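One contact in two related proteins. Structure 1 is pectate lyase 47 from Bacillus sp., which catalyses the eliminative cleavage of pectate (polygalacturonate), probably with calcium as cofactor: PDB 1VBL (chain A, 1.91 Å), residues 133-138 and 157-162. Structure 2 is pectate lyase from Bacillus subtilis: PDB 5AMV (chain B, 1.57 Å), residues 128-133 and 151-156. One frame, after least-squares fit of the local backbone (RMSD 0.16 Å); residues are numbered along the deposited sequences.

Structure 1 (1VBL); sequences NTSIIG and NVIIRN.
Asn162 ND2 serves two backbone oxygens: Gly138 O across the contact, at 2.9 Å, and Gly140 O just beyond it. ND2 stands above the Gly138 carbonyl plane; Asn162 OD1 accepts from Gly413 N. The contact joins neighbouring parallel strands of the parallel beta-helix of this family, with strands 59-63 and 200-208 flanking them. At the other end Asn157 ND2 meets a lone pair of Asn133 OD1 at 3.0 Å, with the amide planes 69° apart. Thr22 N holds Asn157 OD1, and Asn133 ND2 reaches Ser56 O. Ser135, Ile137, Ile159 and Arg161 share one face. Ser135 OG, anti to the carbonyl carbon (chi1 -76°), lies 3.6 Å from Ile159 CB and bonds to Gly24 N. Ile137 lies alongside Arg161, its CD1 3.7 Å from Arg161 CB. Arg161 NE forms a salt bridge with Asp203 OD2. On the opposite face Ile136 CD1 packs 3.7 Å from Ile160 CD1.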
loop_
_atom_site.group_PDB
_atom_site.type_symbol
_atom_site.label_atom_id
_atom_site.label_comp_id
_atom_site.label_asym_id
_atom_site.label_seq_id
_atom_site.Cartn_x
_atom_site.Cartn_y
_atom_site.Cartn_z
ATOM N N ASN A 133 -11.511 -11.921 11.250
ATOM C CA ASN A 133 -12.199 -13.012 10.562
ATOM C C ASN A 133 -13.126 -12.494 9.472
ATOM O O ASN A 133 -14.316 -12.828 9.425
ATOM C CB ASN A 133 -12.987 -13.842 11.576
ATOM C CG ASN A 133 -12.152 -14.216 12.776
ATOM O OD1 ASN A 133 -11.043 -14.733 12.633
ATOM N ND2 ASN A 133 -12.672 -13.954 13.969
ATOM N N THR A 134 -12.566 -11.687 8.581
ATOM C CA THR A 134 -13.341 -11.108 7.503
ATOM C C THR A 134 -12.703 -11.374 6.148
ATOM O O THR A 134 -11.481 -11.340 6.006
ATOM C CB THR A 134 -13.462 -9.572 7.669
ATOM O OG1 THR A 134 -13.959 -9.264 8.978
ATOM C CG2 THR A 134 -14.409 -8.993 6.617
ATOM N N SER A 135 -13.544 -11.661 5.164
ATOM C CA SER A 135 -13.086 -11.862 3.799
ATOM C C SER A 135 -13.895 -10.885 2.958
ATOM O O SER A 135 -15.121 -10.957 2.925
ATOM C CB SER A 135 -13.348 -13.296 3.312
ATOM O OG SER A 135 -12.415 -14.216 3.856
ATOM N N ILE A 136 -13.207 -9.946 2.319
ATOM C CA ILE A 136 -13.865 -8.981 1.448
ATOM C C ILE A 136 -13.392 -9.388 0.064
ATOM O O ILE A 136 -12.202 -9.287 -0.260
ATOM C CB ILE A 136 -13.444 -7.533 1.778
ATOM C CG1 ILE A 136 -13.795 -7.222 3.238
ATOM C CG2 ILE A 136 -14.162 -6.558 0.847
ATOM C CD1 ILE A 136 -13.461 -5.810 3.689
ATOM N N ILE A 137 -14.338 -9.867 -0.738
ATOM C CA ILE A 137 -14.049 -10.383 -2.070
ATOM C C ILE A 137 -14.840 -9.708 -3.179
ATOM O O ILE A 137 -16.068 -9.641 -3.122
ATOM C CB ILE A 137 -14.370 -11.897 -2.126
ATOM C CG1 ILE A 137 -13.679 -12.626 -0.969
ATOM C CG2 ILE A 137 -13.971 -12.468 -3.475
ATOM C CD1 ILE A 137 -12.174 -12.500 -0.947
ATOM N N GLY A 138 -14.134 -9.232 -4.200
ATOM C CA GLY A 138 -14.802 -8.586 -5.310
ATOM C C GLY A 138 -15.478 -9.600 -6.215
ATOM O O GLY A 138 -14.995 -10.725 -6.382
ATOM N N ASN A 157 -6.684 -12.069 11.024
ATOM C CA ASN A 157 -7.325 -12.957 10.070
ATOM C C ASN A 157 -8.275 -12.272 9.097
ATOM O O ASN A 157 -9.501 -12.387 9.211
ATOM C CB ASN A 157 -8.057 -14.051 10.853
ATOM C CG ASN A 157 -8.421 -15.223 9.996
ATOM O OD1 ASN A 157 -7.675 -15.585 9.089
ATOM N ND2 ASN A 157 -9.559 -15.843 10.288
ATOM N N VAL A 158 -7.699 -11.581 8.119
ATOM C CA VAL A 158 -8.476 -10.850 7.130
ATOM C C VAL A 158 -7.977 -11.135 5.717
ATOM O O VAL A 158 -6.774 -11.167 5.466
ATOM C CB VAL A 158 -8.399 -9.328 7.392
ATOM C CG1 VAL A 158 -9.161 -8.562 6.315
ATOM C CG2 VAL A 158 -8.966 -9.019 8.767
ATOM N N ILE A 159 -8.919 -11.346 4.806
ATOM C CA ILE A 159 -8.601 -11.625 3.412
ATOM C C ILE A 159 -9.278 -10.596 2.504
ATOM O O ILE A 159 -10.479 -10.364 2.610
ATOM C CB ILE A 159 -9.101 -13.026 2.991
ATOM C CG1 ILE A 159 -8.362 -14.115 3.770
ATOM C CG2 ILE A 159 -8.903 -13.218 1.491
ATOM C CD1 ILE A 159 -8.782 -15.536 3.386
ATOM N N ILE A 160 -8.503 -9.981 1.615
ATOM C CA ILE A 160 -9.041 -9.000 0.673
ATOM C C ILE A 160 -8.599 -9.436 -0.719
ATOM O O ILE A 160 -7.400 -9.520 -0.994
ATOM C CB ILE A 160 -8.484 -7.588 0.932
ATOM C CG1 ILE A 160 -8.677 -7.204 2.403
ATOM C CG2 ILE A 160 -9.175 -6.586 -0.001
ATOM C CD1 ILE A 160 -10.118 -7.149 2.853
ATOM N N ARG A 161 -9.555 -9.712 -1.600
ATOM C CA ARG A 161 -9.205 -10.171 -2.939
ATOM C C ARG A 161 -10.136 -9.707 -4.052
ATOM O O ARG A 161 -11.297 -9.364 -3.820
ATOM C CB ARG A 161 -9.184 -11.703 -2.986
ATOM C CG ARG A 161 -8.365 -12.395 -1.905
ATOM C CD ARG A 161 -8.509 -13.910 -2.020
ATOM N NE ARG A 161 -7.770 -14.465 -3.154
ATOM C CZ ARG A 161 -7.921 -15.707 -3.611
ATOM N NH1 ARG A 161 -8.797 -16.527 -3.040
ATOM N NH2 ARG A 161 -7.177 -16.141 -4.622
ATOM N N ASN A 162 -9.593 -9.721 -5.264
ATOM C CA ASN A 162 -10.316 -9.396 -6.488
ATOM C C ASN A 162 -10.996 -8.035 -6.586
ATOM O O ASN A 162 -12.074 -7.916 -7.171
ATOM C CB ASN A 162 -11.337 -10.502 -6.750
ATOM C CG ASN A 162 -11.718 -10.606 -8.210
ATOM O OD1 ASN A 162 -10.865 -10.504 -9.091
ATOM N ND2 ASN A 162 -12.998 -10.823 -8.475
#

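Structure 2 (5AMV); sequences NTTIVG and NVIIRN.
Two backbone oxygens share Asn156 ND2: Gly133 O across the contact, at 3.0 Å, and Gly135 O just past the strand. ND2 stands above the Gly133 carbonyl plane; Asn156 OD1 accepts from Gly396 N. At the other end Asn151 ND2 meets a lone pair of Asn128 OD1 at 2.9 Å, and the amide planes are 71° apart. Thr22 N holds Asn151 OD1, while Asn128 ND2 reaches Thr51 O. One face carries Thr130, Val132, Ile153 and Arg155. Thr130 OG1 lies 3.7 Å from Ile153 CB and bonds to Gly24 N. OG1 is anti to the carbonyl carbon (chi1 -66°), which leaves Thr130 CG2 anti to the backbone N, 4.1 Å from Ile153 CG2. Val132 lies alongside Arg155, with CG1 4.0 Å from Arg155 CB. Arg155 NE forms a salt bridge with Asp197 OD2. On the opposite face Ile131 CD1 packs 3.8 Å from Ile154 CD1.

Comparison
Ser135(A) is exchanged for Thr130(B). The CB atoms coincide within the error. OG of Ser135(A) and OG1 of Thr130(B) are 0.2 Å apart after superposition, so the hydroxyl keeps its place. The added methyl, CG2 of Thr130(B), has no counterpart in Ser135(A). Both residues are buried, so the methyl adds apolar bulk to the face that also carries Val132(B) and Ile153(B). The touches to Ile159(A) / Ile153(B) and to Ile137(A) / Val132(B) are present in both.

Ile137(A) is exchanged for Val132(B), a side chain one carbon smaller. Here too the CB atoms coincide. CG1 of Ile137(A) and CG1 of Val132(B) lie near each other, 1.0 Å apart after superposition. Both side chains still touch Arg161(A) / Arg155(B) and Ser135(A) / Thr130(B).

The backbone stays within the error. Ile136(A) N to Ile159(A) O and Ile131(B) N to Ile153(B) O are both 2.8 Å. Ile136(A), Ile159(A), Ile160(A), Arg161(A) and Asn162(A) and their counterparts keep their places. So does the amide pair: Asn157(A) ND2 to Asn133(A) OD1 is 3.0 Å, and Asn151(B) ND2 to Asn128(B) OD1 is 2.9 Å. What differs beside them is the branching at the second position. CG2 of Ile137(A) has no counterpart in the side chain of Val132(B), and CG2 of Val132(B) has none in that of Ile137(A), so each residue covers a place the other does not.

Structure 2 (5AMV)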
loop_
_atom_site.group_PDB
_atom_site.type_symbol
_atom_site.label_atom_id
_atom_site.label_comp_id
_atom_site.label_asym_id
_atom_site.label_seq_id
_atom_site.Cartn_x
_atom_site.Cartn_y
_atom_site.Cartn_z
ATOM N N ASN B 128 -11.535 -11.821 11.290
ATOM C CA ASN B 128 -12.226 -12.963 10.665
ATOM C C ASN B 128 -13.163 -12.509 9.562
ATOM O O ASN B 128 -14.370 -12.813 9.564
ATOM C CB ASN B 128 -12.995 -13.796 11.718
ATOM C CG ASN B 128 -12.136 -14.139 12.931
ATOM O OD1 ASN B 128 -11.004 -14.594 12.801
ATOM N ND2 ASN B 128 -12.669 -13.899 14.126
ATOM N N THR B 129 -12.597 -11.746 8.625
ATOM C CA THR B 129 -13.392 -11.144 7.553
ATOM C C THR B 129 -12.742 -11.472 6.237
ATOM O O THR B 129 -11.508 -11.354 6.114
ATOM C CB THR B 129 -13.430 -9.632 7.703
ATOM O OG1 THR B 129 -14.026 -9.276 8.960
ATOM C CG2 THR B 129 -14.230 -9.001 6.583
ATOM N N THR B 130 -13.565 -11.856 5.254
ATOM C CA THR B 130 -13.134 -11.983 3.873
ATOM C C THR B 130 -13.941 -11.005 3.031
ATOM O O THR B 130 -15.164 -10.980 3.114
ATOM C CB THR B 130 -13.345 -13.404 3.318
ATOM O OG1 THR B 130 -12.483 -14.319 4.025
ATOM C CG2 THR B 130 -13.091 -13.457 1.755
ATOM N N ILE B 131 -13.238 -10.168 2.274
ATOM C CA ILE B 131 -13.893 -9.208 1.387
ATOM C C ILE B 131 -13.369 -9.475 -0.014
ATOM O O ILE B 131 -12.175 -9.386 -0.256
ATOM C CB ILE B 131 -13.605 -7.718 1.787
ATOM C CG1 ILE B 131 -13.835 -7.486 3.294
ATOM C CG2 ILE B 131 -14.335 -6.697 0.818
ATOM C CD1 ILE B 131 -13.571 -6.030 3.768
ATOM N N VAL B 132 -14.273 -9.815 -0.937
ATOM C CA VAL B 132 -13.866 -10.216 -2.275
ATOM C C VAL B 132 -14.735 -9.520 -3.323
ATOM O O VAL B 132 -15.925 -9.299 -3.105
ATOM C CB VAL B 132 -13.871 -11.756 -2.516
ATOM C CG1 VAL B 132 -12.893 -12.482 -1.533
ATOM C CG2 VAL B 132 -15.255 -12.319 -2.344
ATOM N N GLY B 133 -14.124 -9.151 -4.435
ATOM C CA GLY B 133 -14.913 -8.556 -5.507
ATOM C C GLY B 133 -15.749 -9.575 -6.243
ATOM O O GLY B 133 -15.300 -10.710 -6.511
ATOM N N ASN B 151 -6.656 -11.827 10.967
ATOM C CA ASN B 151 -7.293 -12.860 10.149
ATOM C C ASN B 151 -8.250 -12.255 9.125
ATOM O O ASN B 151 -9.479 -12.333 9.235
ATOM C CB ASN B 151 -8.005 -13.920 11.009
ATOM C CG ASN B 151 -8.393 -15.138 10.202
ATOM O OD1 ASN B 151 -7.709 -15.491 9.236
ATOM N ND2 ASN B 151 -9.475 -15.805 10.602
ATOM N N VAL B 152 -7.651 -11.651 8.102
ATOM C CA VAL B 152 -8.420 -10.883 7.133
ATOM C C VAL B 152 -7.943 -11.180 5.733
ATOM O O VAL B 152 -6.724 -11.193 5.471
ATOM C CB VAL B 152 -8.349 -9.328 7.425
ATOM C CG1 VAL B 152 -9.003 -8.525 6.287
ATOM C CG2 VAL B 152 -9.021 -8.970 8.783
ATOM N N ILE B 153 -8.905 -11.368 4.825
ATOM C CA ILE B 153 -8.607 -11.659 3.424
ATOM C C ILE B 153 -9.260 -10.579 2.551
ATOM O O ILE B 153 -10.433 -10.323 2.711
ATOM C CB ILE B 153 -9.128 -13.064 3.037
ATOM C CG1 ILE B 153 -8.358 -14.145 3.819
ATOM C CG2 ILE B 153 -9.025 -13.289 1.539
ATOM C CD1 ILE B 153 -8.952 -15.547 3.633
ATOM N N ILE B 154 -8.487 -9.992 1.630
ATOM C CA ILE B 154 -9.004 -9.003 0.673
ATOM C C ILE B 154 -8.562 -9.449 -0.732
ATOM O O ILE B 154 -7.357 -9.540 -0.979
ATOM C CB ILE B 154 -8.401 -7.588 0.936
ATOM C CG1 ILE B 154 -8.547 -7.163 2.425
ATOM C CG2 ILE B 154 -8.990 -6.572 -0.066
ATOM C CD1 ILE B 154 -9.968 -6.982 2.908
ATOM N N ARG B 155 -9.511 -9.708 -1.642
ATOM C CA ARG B 155 -9.199 -10.225 -2.972
ATOM C C ARG B 155 -10.092 -9.658 -4.074
ATOM O O ARG B 155 -11.276 -9.406 -3.850
ATOM C CB ARG B 155 -9.292 -11.773 -3.045
ATOM C CG ARG B 155 -8.456 -12.482 -1.942
ATOM C CD ARG B 155 -8.602 -14.016 -1.947
ATOM N NE ARG B 155 -7.961 -14.594 -3.130
ATOM C CZ ARG B 155 -8.119 -15.859 -3.510
ATOM N NH1 ARG B 155 -8.929 -16.673 -2.842
ATOM N NH2 ARG B 155 -7.492 -16.299 -4.592
ATOM N N ASN B 156 -9.522 -9.573 -5.265
ATOM C CA ASN B 156 -10.265 -9.373 -6.514
ATOM C C ASN B 156 -11.025 -8.045 -6.565
ATOM O O ASN B 156 -12.146 -7.972 -7.106
ATOM C CB ASN B 156 -11.240 -10.538 -6.770
ATOM C CG ASN B 156 -11.709 -10.569 -8.202
ATOM O OD1 ASN B 156 -10.904 -10.417 -9.123
ATOM N ND2 ASN B 156 -13.008 -10.835 -8.402
#